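PDB 5A0L: fibronectin-binding protein from Streptococcus pyogenes, which probably attaches the bacterium covalently to host surfaces through an internal thioester in its N-terminal domain, as part of a fibronectin-binding adhesin. Local coordinates for residues F114-T127 / Q160-I172. Sequence-based numbering, arbitrary orientation. Where two conformers were deposited one is given.
Sequences FMNGIEDLNAILVT and QVTLMREALKKLI
Gln160 grips the turn with NE2 and the start of helix 120-127 with OE1. Its NE2 donates to Gly117 O at 2.8 Å, with that oxygen lying nearly in the amide plane. Its OE1 takes two bonds: one from the backbone N of Glu119 (2.9 Å), tilted from the carbonyl plane, the other from Asn122 ND2, in that plane on a lone pair. The chain of Gln160 bends at chi2 (-73°), which brings its amide to the helix start, and the Glu119 carboxylate stacks on its amide with the planes 13° apart. Asn122 is steadied in turn by Tyr32, which hydrogen-bonds its OD1.

Further along, Val126 is a knob among Met164, Ala167, Leu168 and Leu171. Its CG2 meets Met164 CB at 3.6 Å, while CG1, anti to the backbone N, turns to the other three. Ile118 leans on the same helix, CG1 against Leu163 CB and CD1 against the Ala167 methyl. At the far end Lys170 CB sits over one face of the Phe114 ring, 3.8 Å from its centroid, and Leu171 CD2 comes to the ring edge in plane. A water joins Phe114 O to Lys170 NZ.

The axes of helices 120-127 and 160-172 run in the same general direction, inclined by 33°, and residues 114-119 pack along helix 160-172. Because Glu119 is the N-cap residue and Gly117 belongs to a type II turn, three bonds to the amide of one buried glutamine fix the start of helix 120-127 against helix 160-172 within the thioester domain.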
ATOM      1  N   PHE A 114       9.515 -10.973  -6.299  1.00 12.92           N
ATOM      2  CA  PHE A 114      10.322  -9.806  -5.934  1.00 13.86           C
ATOM      3  C   PHE A 114      10.545  -9.665  -4.432  1.00 14.05           C
ATOM      4  O   PHE A 114      11.557  -9.116  -3.999  1.00 15.45           O
ATOM      5  CB  PHE A 114       9.714  -8.489  -6.385  1.00 14.11           C
ATOM      6  CG  PHE A 114       9.573  -8.310  -7.877  1.00 14.15           C
ATOM      7  CD1 PHE A 114      10.064  -9.212  -8.810  1.00 16.65           C
ATOM      8  CD2 PHE A 114       8.860  -7.200  -8.335  1.00 15.27           C
ATOM      9  CE1 PHE A 114       9.883  -8.984 -10.171  1.00 18.18           C
ATOM     10  CE2 PHE A 114       8.671  -6.975  -9.674  1.00 17.62           C
ATOM     11  CZ  PHE A 114       9.166  -7.884 -10.600  1.00 16.95           C
ATOM     12  N   MET A 115       9.528 -10.100  -3.664  0.50 13.12           N
ATOM     13  CA  MET A 115       9.504 -10.029  -2.192  0.50 14.05           C
ATOM     14  C   MET A 115      10.235 -11.176  -1.494  0.50 13.35           C
ATOM     15  O   MET A 115      10.332 -11.169  -0.270  0.50 14.83           O
ATOM     16  CB  MET A 115       8.062 -10.028  -1.631  0.50 15.32           C
ATOM     17  CG  MET A 115       7.131  -8.878  -2.024  0.50 16.82           C
ATOM     18  SD  MET A 115       7.639  -7.208  -1.549  0.50 18.33           S
ATOM     19  CE  MET A 115       8.496  -6.843  -3.076  0.50 15.40           C
ATOM     20  N   ASN A 116      10.717 -12.177  -2.246  1.00 13.36           N
ATOM     21  CA  ASN A 116      11.251 -13.393  -1.614  1.00 13.63           C
ATOM     22  C   ASN A 116      12.325 -13.055  -0.598  1.00 15.17           C
ATOM     23  O   ASN A 116      13.267 -12.326  -0.880  1.00 16.44           O
ATOM     24  CB  ASN A 116      11.902 -14.292  -2.643  1.00 14.68           C
ATOM     25  CG  ASN A 116      10.917 -14.994  -3.551  1.00 13.20           C
ATOM     26  OD1 ASN A 116       9.692 -15.000  -3.345  1.00 13.35           O
ATOM     27  ND2 ASN A 116      11.470 -15.656  -4.586  1.00 14.06           N
ATOM     28  N   GLY A 117      12.165 -13.598   0.608  1.00 16.46           N
ATOM     29  CA  GLY A 117      13.156 -13.425   1.663  1.00 20.07           C
ATOM     30  C   GLY A 117      13.073 -12.143   2.451  1.00 17.04           C
ATOM     31  O   GLY A 117      13.830 -11.950   3.387  1.00 19.16           O
ATOM     32  N   ILE A 118      12.207 -11.224   2.030  1.00 15.99           N
ATOM     33  CA  ILE A 118      12.028  -9.957   2.741  1.00 15.10           C
ATOM     34  C   ILE A 118      11.008 -10.171   3.859  1.00 14.93           C
ATOM     35  O   ILE A 118       9.930 -10.669   3.619  1.00 16.75           O
ATOM     36  CB  ILE A 118      11.589  -8.824   1.770  1.00 14.63           C
ATOM     37  CG1 ILE A 118      12.607  -8.661   0.650  1.00 15.24           C
ATOM     38  CG2 ILE A 118      11.431  -7.541   2.555  1.00 13.91           C
ATOM     39  CD1 ILE A 118      12.253  -7.613  -0.386  1.00 14.84           C
ATOM     40  N   GLU A 119      11.393  -9.789   5.080  1.00 14.98           N
ATOM     41  CA  GLU A 119      10.507  -9.920   6.207  1.00 16.62           C
ATOM     42  C   GLU A 119       9.234  -9.111   5.954  1.00 15.42           C
ATOM     43  O   GLU A 119       9.288  -8.049   5.324  1.00 14.84           O
ATOM     44  CB  GLU A 119      11.196  -9.437   7.485  1.00 16.73           C
ATOM     45  CG  GLU A 119      12.385 -10.279   7.894  1.00 18.94           C
ATOM     46  CD  GLU A 119      13.262  -9.666   8.966  1.00 26.08           C
ATOM     47  OE1 GLU A 119      12.916  -8.611   9.545  1.00 28.88           O
ATOM     48  OE2 GLU A 119      14.317 -10.261   9.244  1.00 30.54           O
ATOM     49  N   ASP A 120       8.102  -9.574   6.472  1.00 14.82           N
ATOM     50  CA  ASP A 120       6.805  -8.981   6.144  1.00 14.73           C
ATOM     51  C   ASP A 120       6.786  -7.443   6.316  1.00 14.69           C
ATOM     52  O   ASP A 120       6.319  -6.740   5.422  1.00 14.07           O
ATOM     53  CB  ASP A 120       5.701  -9.576   6.996  1.00 17.15           C
ATOM     54  CG  ASP A 120       5.440 -11.037   6.692  1.00 22.22           C
ATOM     55  OD1 ASP A 120       6.020 -11.602   5.745  1.00 25.32           O
ATOM     56  OD2 ASP A 120       4.662 -11.628   7.452  1.00 34.21           O
ATOM     57  N   LEU A 121       7.259  -6.924   7.442  1.00 13.76           N
ATOM     58  CA  LEU A 121       7.148  -5.472   7.648  1.00 13.25           C
ATOM     59  C   LEU A 121       8.028  -4.716   6.678  1.00 13.09           C
ATOM     60  O   LEU A 121       7.676  -3.597   6.270  1.00 13.22           O
ATOM     61  CB  LEU A 121       7.472  -5.124   9.104  1.00 16.29           C
ATOM     62  CG  LEU A 121       6.405  -5.539  10.119  1.00 16.06           C
ATOM     63  CD1 LEU A 121       6.934  -5.488  11.557  1.00 18.87           C
ATOM     64  CD2 LEU A 121       5.133  -4.706   9.992  1.00 17.69           C
ATOM     65  N   ASN A 122       9.181  -5.274   6.325  1.00 13.22           N
ATOM     66  CA  ASN A 122      10.027  -4.672   5.295  1.00 12.99           C
ATOM     67  C   ASN A 122       9.401  -4.765   3.885  1.00 12.38           C
ATOM     68  O   ASN A 122       9.597  -3.851   3.073  1.00 13.10           O
ATOM     69  CB  ASN A 122      11.415  -5.312   5.290  1.00 14.20           C
ATOM     70  CG  ASN A 122      12.220  -4.980   6.521  1.00 14.44           C
ATOM     71  OD1 ASN A 122      12.065  -3.908   7.102  1.00 15.86           O
ATOM     72  ND2 ASN A 122      13.110  -5.905   6.919  1.00 15.43           N
ATOM     73  N   ALA A 123       8.688  -5.848   3.622  1.00 12.38           N
ATOM     74  CA  ALA A 123       8.050  -6.048   2.328  1.00 12.05           C
ATOM     75  C   ALA A 123       6.907  -5.042   2.180  1.00 12.51           C
ATOM     76  O   ALA A 123       6.688  -4.479   1.081  1.00 12.22           O
ATOM     77  CB  ALA A 123       7.569  -7.467   2.187  1.00 13.19           C
ATOM     78  N   ILE A 124       6.138  -4.846   3.249  1.00 12.15           N
ATOM     79  CA  ILE A 124       5.089  -3.804   3.258  1.00 11.91           C
ATOM     80  C   ILE A 124       5.749  -2.443   3.007  1.00 12.02           C
ATOM     81  O   ILE A 124       5.248  -1.650   2.205  1.00 12.14           O
ATOM     82  CB  ILE A 124       4.343  -3.848   4.604  1.00 11.96           C
ATOM     83  CG1 ILE A 124       3.483  -5.107   4.699  1.00 14.51           C
ATOM     84  CG2 ILE A 124       3.474  -2.607   4.791  1.00 12.38           C
ATOM     85  CD1 ILE A 124       2.955  -5.404   6.082  1.00 15.87           C
ATOM     86  N   LEU A 125       6.851  -2.165   3.669  1.00 11.84           N
ATOM     87  CA  LEU A 125       7.518  -0.878   3.522  1.00 12.96           C
ATOM     88  C   LEU A 125       7.975  -0.642   2.084  1.00 12.67           C
ATOM     89  O   LEU A 125       7.813   0.476   1.543  1.00 13.26           O
ATOM     90  CB  LEU A 125       8.658  -0.762   4.520  1.00 14.98           C
ATOM     91  CG  LEU A 125       9.439   0.524   4.555  1.00 15.97           C
ATOM     92  CD1 LEU A 125       8.540   1.728   4.815  1.00 18.03           C
ATOM     93  CD2 LEU A 125      10.518   0.379   5.655  1.00 18.25           C
ATOM     94  N   VAL A 126       8.562  -1.656   1.464  1.00 12.22           N
ATOM     95  CA  VAL A 126       8.950  -1.544   0.050  1.00 11.66           C
ATOM     96  C   VAL A 126       7.738  -1.282  -0.837  1.00 11.23           C
ATOM     97  O   VAL A 126       7.756  -0.365  -1.681  1.00 11.72           O
ATOM     98  CB  VAL A 126       9.710  -2.794  -0.405  1.00 12.16           C
ATOM     99  CG1 VAL A 126       9.882  -2.833  -1.913  1.00 13.30           C
ATOM    100  CG2 VAL A 126      11.053  -2.875   0.277  1.00 14.13           C
ATOM    101  N   THR A 127       6.698  -2.064  -0.666  1.00 10.83           N
ATOM    102  CA  THR A 127       5.522  -1.940  -1.508  1.00 10.95           C
ATOM    103  C   THR A 127       4.886  -0.569  -1.328  1.00 11.50           C
ATOM    104  O   THR A 127       4.445   0.064  -2.294  1.00 11.37           O
ATOM    105  CB  THR A 127       4.514  -3.054  -1.217  1.00 10.78           C
ATOM    106  OG1 THR A 127       5.166  -4.341  -1.319  1.00 12.11           O
ATOM    107  CG2 THR A 127       3.371  -3.042  -2.172  1.00 11.61           C
ATOM    108  N   GLN A 160      18.915  -7.739   4.392  1.00 30.46           N
ATOM    109  CA  GLN A 160      17.510  -7.372   4.155  1.00 23.92           C
ATOM    110  C   GLN A 160      17.468  -6.105   3.263  1.00 19.34           C
ATOM    111  O   GLN A 160      16.653  -6.024   2.350  1.00 17.38           O
ATOM    112  CB  GLN A 160      16.650  -7.091   5.446  1.00 24.79           C
ATOM    113  CG  GLN A 160      16.107  -8.280   6.245  1.00 22.82           C
ATOM    114  CD  GLN A 160      14.979  -8.912   5.465  1.00 24.06           C
ATOM    115  OE1 GLN A 160      13.861  -8.365   5.359  1.00 18.18           O
ATOM    116  NE2 GLN A 160      15.268 -10.047   4.879  1.00 24.13           N
ATOM    117  N   VAL A 161      18.314  -5.116   3.563  1.00 19.50           N
ATOM    118  CA  VAL A 161      18.234  -3.846   2.841  1.00 17.87           C
ATOM    119  C   VAL A 161      18.619  -4.046   1.369  1.00 18.40           C
ATOM    120  O   VAL A 161      18.004  -3.440   0.497  1.00 16.71           O
ATOM    121  CB  VAL A 161      19.045  -2.733   3.549  1.00 19.03           C
ATOM    122  CG1 VAL A 161      18.985  -1.452   2.782  1.00 20.90           C
ATOM    123  CG2 VAL A 161      18.406  -2.371   4.902  1.00 25.18           C
ATOM    124  N   THR A 162      19.592  -4.907   1.078  1.00 20.86           N
ATOM    125  CA  THR A 162      19.932  -5.172  -0.306  1.00 21.67           C
ATOM    126  C   THR A 162      18.715  -5.763  -1.048  1.00 19.16           C
ATOM    127  O   THR A 162      18.393  -5.355  -2.190  1.00 19.87           O
ATOM    128  CB  THR A 162      21.154  -6.099  -0.379  1.00 27.67           C
ATOM    129  OG1 THR A 162      22.258  -5.454   0.273  1.00 36.23           O
ATOM    130  CG2 THR A 162      21.518  -6.413  -1.820  1.00 33.47           C
ATOM    131  N   LEU A 163      18.029  -6.716  -0.424  1.00 18.15           N
ATOM    132  CA  LEU A 163      16.820  -7.283  -1.052  1.00 17.43           C
ATOM    133  C   LEU A 163      15.766  -6.194  -1.285  1.00 14.85           C
ATOM    134  O   LEU A 163      15.103  -6.152  -2.322  1.00 15.60           O
ATOM    135  CB  LEU A 163      16.196  -8.398  -0.186  1.00 16.64           C
ATOM    136  CG  LEU A 163      17.007  -9.697  -0.037  1.00 18.31           C
ATOM    137  CD1 LEU A 163      16.268 -10.595   0.933  1.00 19.37           C
ATOM    138  CD2 LEU A 163      17.253 -10.359  -1.367  1.00 21.04           C
ATOM    139  N   MET A 164      15.573  -5.346  -0.275  1.00 14.34           N
ATOM    140  CA  MET A 164      14.540  -4.291  -0.361  1.00 13.59           C
ATOM    141  C   MET A 164      14.794  -3.312  -1.505  1.00 13.37           C
ATOM    142  O   MET A 164      13.867  -2.958  -2.243  1.00 14.01           O
ATOM    143  CB  MET A 164      14.499  -3.527   0.964  1.00 14.64           C
ATOM    144  CG  MET A 164      13.936  -4.360   2.148  1.00 15.00           C
ATOM    145  SD  MET A 164      14.296  -3.604   3.764  1.00 15.94           S
ATOM    146  CE  MET A 164      13.185  -2.180   3.717  1.00 14.79           C
ATOM    147  N   ARG A 165      16.036  -2.873  -1.640  1.00 14.29           N
ATOM    148  CA  ARG A 165      16.376  -1.935  -2.699  1.00 14.76           C
ATOM    149  C   ARG A 165      16.159  -2.555  -4.069  1.00 15.64           C
ATOM    150  O   ARG A 165      15.599  -1.896  -4.959  1.00 15.89           O
ATOM    151  CB  ARG A 165      17.831  -1.501  -2.568  1.00 15.65           C
ATOM    152  CG  ARG A 165      18.112  -0.674  -1.344  1.00 15.68           C
ATOM    153  CD  ARG A 165      19.611  -0.528  -1.094  1.00 16.84           C
ATOM    154  NE  ARG A 165      19.915   0.335   0.041  1.00 17.11           N
ATOM    155  CZ  ARG A 165      21.070   0.376   0.696  1.00 18.03           C
ATOM    156  NH1 ARG A 165      22.077  -0.389   0.329  1.00 20.80           N
ATOM    157  NH2 ARG A 165      21.204   1.180   1.742  1.00 20.15           N
ATOM    158  N   GLU A 166      16.578  -3.807  -4.255  1.00 15.77           N
ATOM    159  CA  GLU A 166      16.398  -4.432  -5.546  1.00 15.98           C
ATOM    160  C   GLU A 166      14.934  -4.636  -5.884  1.00 14.93           C
ATOM    161  O   GLU A 166      14.507  -4.468  -7.039  1.00 16.25           O
ATOM    162  CB  GLU A 166      17.219  -5.745  -5.619  1.00 19.41           C
ATOM    163  CG  GLU A 166      18.728  -5.506  -5.576  1.00 24.33           C
ATOM    164  CD  GLU A 166      19.198  -4.468  -6.606  1.00 27.33           C
ATOM    165  OE1 GLU A 166      18.981  -4.711  -7.811  1.00 30.94           O
ATOM    166  OE2 GLU A 166      19.778  -3.393  -6.219  1.00 33.83           O
ATOM    167  N   ALA A 167      14.138  -5.010  -4.888  1.00 14.28           N
ATOM    168  CA  ALA A 167      12.709  -5.192  -5.090  1.00 13.93           C
ATOM    169  C   ALA A 167      12.052  -3.872  -5.503  1.00 13.38           C
ATOM    170  O   ALA A 167      11.218  -3.843  -6.408  1.00 14.02           O
ATOM    171  CB  ALA A 167      12.042  -5.774  -3.865  1.00 14.80           C
ATOM    172  N   LEU A 168      12.403  -2.805  -4.793  1.00 13.00           N
ATOM    173  CA  LEU A 168      11.796  -1.506  -5.092  1.00 12.95           C
ATOM    174  C   LEU A 168      12.079  -1.079  -6.553  1.00 13.09           C
ATOM    175  O   LEU A 168      11.175  -0.614  -7.261  1.00 14.08           O
ATOM    176  CB  LEU A 168      12.279  -0.473  -4.086  1.00 13.17           C
ATOM    177  CG  LEU A 168      11.671   0.916  -4.255  1.00 13.08           C
ATOM    178  CD1 LEU A 168      10.160   0.891  -4.252  1.00 13.68           C
ATOM    179  CD2 LEU A 168      12.200   1.826  -3.145  1.00 15.60           C
ATOM    180  N   LYS A 169      13.308  -1.274  -7.005  1.00 13.78           N
ATOM    181  CA  LYS A 169      13.656  -0.934  -8.374  1.00 14.90           C
ATOM    182  C   LYS A 169      12.781  -1.699  -9.376  1.00 15.26           C
ATOM    183  O   LYS A 169      12.310  -1.133 -10.363  1.00 16.12           O
ATOM    184  CB  LYS A 169      15.115  -1.258  -8.651  1.00 17.59           C
ATOM    185  CG  LYS A 169      16.099  -0.381  -7.931  1.00 19.91           C
ATOM    186  CD  LYS A 169      17.525  -0.833  -8.256  1.00 23.60           C
ATOM    187  CE  LYS A 169      18.518  -0.092  -7.420  1.00 27.97           C
ATOM    188  NZ  LYS A 169      19.883  -0.655  -7.609  1.00 33.26           N
ATOM    189  N   LYS A 170      12.550  -2.988  -9.115  1.00 14.23           N
ATOM    190  CA  LYS A 170      11.731  -3.784 -10.020  1.00 14.84           C
ATOM    191  C   LYS A 170      10.287  -3.295 -10.034  1.00 13.97           C
ATOM    192  O   LYS A 170       9.617  -3.277 -11.071  1.00 15.50           O
ATOM    193  CB  LYS A 170      11.816  -5.274  -9.672  1.00 17.37           C
ATOM    194  CG  LYS A 170      13.216  -5.874  -9.879  1.00 18.06           C
ATOM    195  CD  LYS A 170      13.324  -7.330  -9.426  1.00 21.88           C
ATOM    196  CE  LYS A 170      14.770  -7.832  -9.342  1.00 26.88           C
ATOM    197  NZ  LYS A 170      14.705  -9.178  -8.703  1.00 30.52           N
ATOM    198  N   LEU A 171       9.774  -2.925  -8.863  1.00 13.48           N
ATOM    199  CA  LEU A 171       8.396  -2.497  -8.732  1.00 12.72           C
ATOM    200  C   LEU A 171       8.098  -1.204  -9.472  1.00 12.96           C
ATOM    201  O   LEU A 171       6.963  -1.033  -9.919  1.00 13.86           O
ATOM    202  CB  LEU A 171       7.966  -2.378  -7.273  1.00 12.19           C
ATOM    203  CG  LEU A 171       7.834  -3.669  -6.470  1.00 12.91           C
ATOM    204  CD1 LEU A 171       7.614  -3.345  -4.996  1.00 14.44           C
ATOM    205  CD2 LEU A 171       6.689  -4.530  -6.987  1.00 13.76           C
ATOM    206  N   ILE A 172       9.071  -0.289  -9.541  1.00 12.90           N
ATOM    207  CA  ILE A 172       8.829   1.026 -10.147  1.00 13.42           C
ATOM    208  C   ILE A 172       9.300   1.103 -11.597  1.00 15.74           C
ATOM    209  O   ILE A 172       9.198   2.158 -12.231  1.00 16.93           O
ATOM    210  CB  ILE A 172       9.413   2.177  -9.299  1.00 14.19           C
ATOM    211  CG1 ILE A 172      10.949   2.115  -9.225  1.00 15.63           C
ATOM    212  CG2 ILE A 172       8.790   2.179  -7.906  1.00 14.65           C
ATOM    213  CD1 ILE A 172      11.588   3.296  -8.510  1.00 18.42           C
TER
HETATM  214  O   HOH W   1      13.694  -8.427  -6.130  1.00 23.52           O